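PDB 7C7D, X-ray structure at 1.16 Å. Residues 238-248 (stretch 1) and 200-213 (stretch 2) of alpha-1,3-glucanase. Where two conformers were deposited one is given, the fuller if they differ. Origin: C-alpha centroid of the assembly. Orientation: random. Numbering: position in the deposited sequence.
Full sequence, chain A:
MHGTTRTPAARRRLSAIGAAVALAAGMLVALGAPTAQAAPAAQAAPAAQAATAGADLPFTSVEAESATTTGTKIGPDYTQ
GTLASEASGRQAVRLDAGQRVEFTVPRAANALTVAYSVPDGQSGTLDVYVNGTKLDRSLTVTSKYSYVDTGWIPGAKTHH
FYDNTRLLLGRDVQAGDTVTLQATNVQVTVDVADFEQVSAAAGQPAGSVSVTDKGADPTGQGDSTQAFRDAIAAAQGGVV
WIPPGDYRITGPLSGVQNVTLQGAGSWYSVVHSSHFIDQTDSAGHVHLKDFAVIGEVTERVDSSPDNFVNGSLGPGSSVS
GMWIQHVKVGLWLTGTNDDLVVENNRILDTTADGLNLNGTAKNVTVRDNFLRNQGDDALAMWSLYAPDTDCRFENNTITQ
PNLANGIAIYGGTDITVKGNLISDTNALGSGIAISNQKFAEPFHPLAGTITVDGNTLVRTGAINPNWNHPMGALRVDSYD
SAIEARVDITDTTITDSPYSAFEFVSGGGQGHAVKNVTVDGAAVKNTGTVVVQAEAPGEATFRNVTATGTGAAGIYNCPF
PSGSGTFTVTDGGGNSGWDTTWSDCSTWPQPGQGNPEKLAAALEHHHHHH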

# COMPACT_ATOMS: atom_id res chain seq x y z
N GLY A 238 0.50 11.70 -29.74
CA GLY A 238 1.25 12.80 -29.16
C GLY A 238 0.95 13.04 -27.70
O GLY A 238 0.65 12.11 -26.95
N VAL A 239 1.03 14.30 -27.27
CA VAL A 239 1.04 14.65 -25.86
C VAL A 239 -0.09 15.63 -25.60
O VAL A 239 -0.21 16.65 -26.29
CB VAL A 239 2.39 15.26 -25.44
CG1 VAL A 239 2.34 15.71 -23.98
CG2 VAL A 239 3.51 14.26 -25.68
N VAL A 240 -0.91 15.33 -24.60
CA VAL A 240 -1.86 16.27 -24.03
C VAL A 240 -1.21 16.88 -22.79
O VAL A 240 -0.75 16.16 -21.90
CB VAL A 240 -3.17 15.56 -23.66
CG1 VAL A 240 -4.07 16.51 -22.91
CG2 VAL A 240 -3.87 15.05 -24.90
N TRP A 241 -1.20 18.21 -22.74
CA TRP A 241 -0.58 18.95 -21.66
C TRP A 241 -1.65 19.43 -20.69
O TRP A 241 -2.68 19.97 -21.12
CB TRP A 241 0.17 20.15 -22.23
CG TRP A 241 0.73 21.08 -21.21
CD1 TRP A 241 0.37 22.38 -20.99
CD2 TRP A 241 1.78 20.79 -20.28
NE1 TRP A 241 1.13 22.91 -19.98
CE2 TRP A 241 2.00 21.96 -19.52
CE3 TRP A 241 2.55 19.65 -20.00
CZ2 TRP A 241 2.96 22.02 -18.51
CZ3 TRP A 241 3.50 19.72 -19.01
CH2 TRP A 241 3.70 20.90 -18.27
N ILE A 242 -1.41 19.22 -19.40
CA ILE A 242 -2.30 19.70 -18.34
C ILE A 242 -1.55 20.80 -17.60
O ILE A 242 -0.69 20.49 -16.76
CB ILE A 242 -2.69 18.56 -17.38
CG1 ILE A 242 -3.28 17.36 -18.12
CG2 ILE A 242 -3.66 19.08 -16.33
CD1 ILE A 242 -3.45 16.13 -17.24
N PRO A 243 -1.84 22.07 -17.86
CA PRO A 243 -1.14 23.16 -17.16
C PRO A 243 -1.43 23.12 -15.67
O PRO A 243 -2.42 22.51 -15.24
CB PRO A 243 -1.73 24.43 -17.80
CG PRO A 243 -2.36 23.98 -19.08
CD PRO A 243 -2.80 22.57 -18.85
N PRO A 244 -0.60 23.78 -14.85
CA PRO A 244 -0.92 23.91 -13.43
C PRO A 244 -2.34 24.43 -13.22
O PRO A 244 -2.79 25.35 -13.91
CB PRO A 244 0.12 24.92 -12.93
CG PRO A 244 1.29 24.71 -13.84
CD PRO A 244 0.70 24.37 -15.19
N GLY A 245 -3.04 23.84 -12.27
CA GLY A 245 -4.41 24.22 -12.00
C GLY A 245 -5.15 23.09 -11.33
O GLY A 245 -4.58 22.05 -10.99
N ASP A 246 -6.45 23.33 -11.13
CA ASP A 246 -7.36 22.35 -10.56
C ASP A 246 -8.46 22.09 -11.58
O ASP A 246 -9.08 23.04 -12.07
CB ASP A 246 -7.98 22.87 -9.26
CG ASP A 246 -6.97 22.94 -8.13
OD1 ASP A 246 -6.72 21.91 -7.47
OD2 ASP A 246 -6.42 24.04 -7.90
N TYR A 247 -8.69 20.83 -11.91
CA TYR A 247 -9.61 20.46 -12.98
C TYR A 247 -10.62 19.46 -12.45
O TYR A 247 -10.25 18.36 -12.04
CB TYR A 247 -8.85 19.82 -14.14
CG TYR A 247 -7.78 20.69 -14.71
CD1 TYR A 247 -6.50 20.70 -14.16
CD2 TYR A 247 -8.04 21.52 -15.79
CE1 TYR A 247 -5.51 21.51 -14.68
CE2 TYR A 247 -7.06 22.33 -16.32
CZ TYR A 247 -5.79 22.32 -15.76
OH TYR A 247 -4.82 23.13 -16.29
N ARG A 248 -11.89 19.82 -12.50
CA ARG A 248 -12.95 18.89 -12.14
C ARG A 248 -13.22 17.98 -13.33
O ARG A 248 -13.48 18.46 -14.44
CB ARG A 248 -14.22 19.66 -11.76
CG ARG A 248 -15.41 18.78 -11.42
CD ARG A 248 -16.40 19.51 -10.53
NE ARG A 248 -17.11 20.57 -11.24
CZ ARG A 248 -18.20 20.38 -11.98
NH1 ARG A 248 -18.72 19.17 -12.10
NH2 ARG A 248 -18.78 21.41 -12.59
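Stretch 2 200-213: AAAGQPAGSVSVTD

Stretch 2 approaches stretch 1 as an extended loop, turns at Pro-205 to Ser-208, and then runs beside it as a short parallel strand. The turn is type II, and Gly-207 holds its third position with phi/psi of 84/-3, where a side chain would be jammed against the preceding carbonyl oxygen; glycine is what this backbone calls for. Beyond the turn, Val-209 pairs with Val-240 (CA to CA 4.8 Å) and Ser-210 with Trp-241 (CA to CA 4.5 Å). Three backbone hydrogen bonds fix the register: Val-209 N to Val-239 O at 2.9 Å, Trp-241 N to Val-209 O at 2.8 Å, and Val-211 N to Trp-241 O at 3.0 Å. Val-209 thus uses both its N and its O on stretch 1, bonding to the residues before and after its partner, as parallel pairing requires. At the start of the ladder a water takes over, accepting from Val-239 N (2.9 Å) and donating to Gly-207 O (2.8 Å). From Val-211 onward the backbone adopts helical angles and the ladder ends.

The side chains of Trp-241 and Ser-210 share one face of the sheet. Trp-241 has the largest area covered by stretch 2, 148 Å², and its indole lies against the loop that leads into the turn. Gln-204 CB sits over its five-membered ring, 3.5 Å from the centroid, in a CH-pi contact, while Pro-205 CD comes to 3.3 Å from Trp-241 CE3. A broad aromatic surface suits these aliphatic groups. Gln-204 also reaches forward across the turn, NE2 donating to Ser-208 OG at 3.1 Å; that hydroxyl in turn donates to Pro-205 O at 2.7 Å. Ser-208 is small and polar enough to tie the turn together, and Ser-208 OG lies 3.6 Å from Trp-241 CB.

Val-240 and Val-209 point to the other face. Val-240 CG1 meets Val-211 CG1 at 3.5 Å, and the compact, branched Val-211 also places CG2 4.0 Å from Tyr-247 CE2 and 3.8 Å from Pro-243 CD, filling space among apolar neighbours. Pro-243 packs its CG 3.4 Å from Ser-210 OG, which is hydrogen-bonded to Thr-212 OG1 at 2.7 Å. Tyr-247 OH donates to Pro-243 O at 2.7 Å, bracing the bend between the two strands of stretch 1, and Thr-212 CG2 lies at the edge of its ring, 3.8 Å from OH of Tyr-247. Farther out, Pro-244 CG and Ala-201 CB make a looser contact at 4.3 Å.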

# COMPACT_ATOMS: atom_id res chain seq x y z
N ALA A 200 10.32 22.51 -9.38
CA ALA A 200 9.45 23.56 -9.89
C ALA A 200 8.54 23.00 -10.98
O ALA A 200 8.83 21.97 -11.60
CB ALA A 200 10.28 24.72 -10.44
N ALA A 201 7.42 23.68 -11.20
CA ALA A 201 6.48 23.25 -12.23
C ALA A 201 7.18 23.18 -13.58
O ALA A 201 7.92 24.09 -13.96
CB ALA A 201 5.31 24.22 -12.29
N ALA A 202 6.97 22.08 -14.30
CA ALA A 202 7.59 21.90 -15.60
C ALA A 202 6.88 22.73 -16.66
O ALA A 202 5.72 23.12 -16.51
CB ALA A 202 7.56 20.43 -16.01
N GLY A 203 7.60 23.01 -17.76
CA GLY A 203 7.03 23.73 -18.87
C GLY A 203 6.38 22.82 -19.89
O GLY A 203 6.66 21.63 -19.97
N GLN A 204 5.50 23.41 -20.69
CA GLN A 204 4.75 22.65 -21.68
C GLN A 204 5.68 22.13 -22.77
O GLN A 204 6.42 22.91 -23.36
CB GLN A 204 3.67 23.53 -22.30
CG GLN A 204 2.98 22.88 -23.47
CD GLN A 204 1.78 23.67 -23.96
OE1 GLN A 204 1.55 24.81 -23.55
NE2 GLN A 204 1.00 23.07 -24.85
N PRO A 205 5.67 20.83 -23.05
CA PRO A 205 6.52 20.30 -24.13
C PRO A 205 6.07 20.81 -25.48
O PRO A 205 4.88 21.07 -25.72
CB PRO A 205 6.32 18.78 -24.03
CG PRO A 205 5.65 18.54 -22.71
CD PRO A 205 4.89 19.77 -22.39
N ALA A 206 7.04 20.96 -26.38
CA ALA A 206 6.74 21.47 -27.72
C ALA A 206 5.84 20.50 -28.47
O ALA A 206 6.04 19.28 -28.44
CB ALA A 206 8.04 21.67 -28.49
N GLY A 207 4.83 21.04 -29.14
CA GLY A 207 3.91 20.25 -29.93
C GLY A 207 2.76 19.62 -29.16
O GLY A 207 1.91 18.98 -29.78
N SER A 208 2.71 19.79 -27.84
CA SER A 208 1.62 19.20 -27.08
C SER A 208 0.35 20.04 -27.22
O SER A 208 0.38 21.22 -27.56
CB SER A 208 2.01 19.06 -25.61
OG SER A 208 2.36 20.31 -25.05
N VAL A 209 -0.78 19.39 -26.96
CA VAL A 209 -2.10 20.01 -27.02
C VAL A 209 -2.55 20.27 -25.59
O VAL A 209 -2.71 19.33 -24.81
CB VAL A 209 -3.11 19.10 -27.74
CG1 VAL A 209 -4.50 19.71 -27.70
CG2 VAL A 209 -2.66 18.83 -29.17
N SER A 210 -2.76 21.53 -25.24
CA SER A 210 -3.16 21.88 -23.89
C SER A 210 -4.66 21.68 -23.69
O SER A 210 -5.46 22.04 -24.55
CB SER A 210 -2.80 23.33 -23.59
OG SER A 210 -3.32 23.73 -22.33
N VAL A 211 -5.03 21.10 -22.54
CA VAL A 211 -6.44 20.93 -22.22
C VAL A 211 -7.15 22.27 -22.10
O VAL A 211 -8.35 22.38 -22.38
CB VAL A 211 -6.65 20.06 -20.96
CG1 VAL A 211 -6.15 18.66 -21.18
CG2 VAL A 211 -5.97 20.69 -19.75
N THR A 212 -6.44 23.32 -21.67
CA THR A 212 -7.08 24.63 -21.54
C THR A 212 -7.41 25.22 -22.91
O THR A 212 -8.36 26.00 -23.03
CB THR A 212 -6.23 25.58 -20.70
OG1 THR A 212 -4.92 25.69 -21.26
CG2 THR A 212 -6.13 25.07 -19.27
N ASP A 213 -6.64 24.87 -23.94
CA ASP A 213 -6.99 25.30 -25.29
C ASP A 213 -8.25 24.61 -25.80
O ASP A 213 -8.87 25.11 -26.74
CB ASP A 213 -5.82 25.04 -26.24
CG ASP A 213 -4.63 25.96 -25.98
OD1 ASP A 213 -4.79 26.93 -25.21
OD2 ASP A 213 -3.55 25.70 -26.54
O HOH W 1 1.22 16.25 -29.45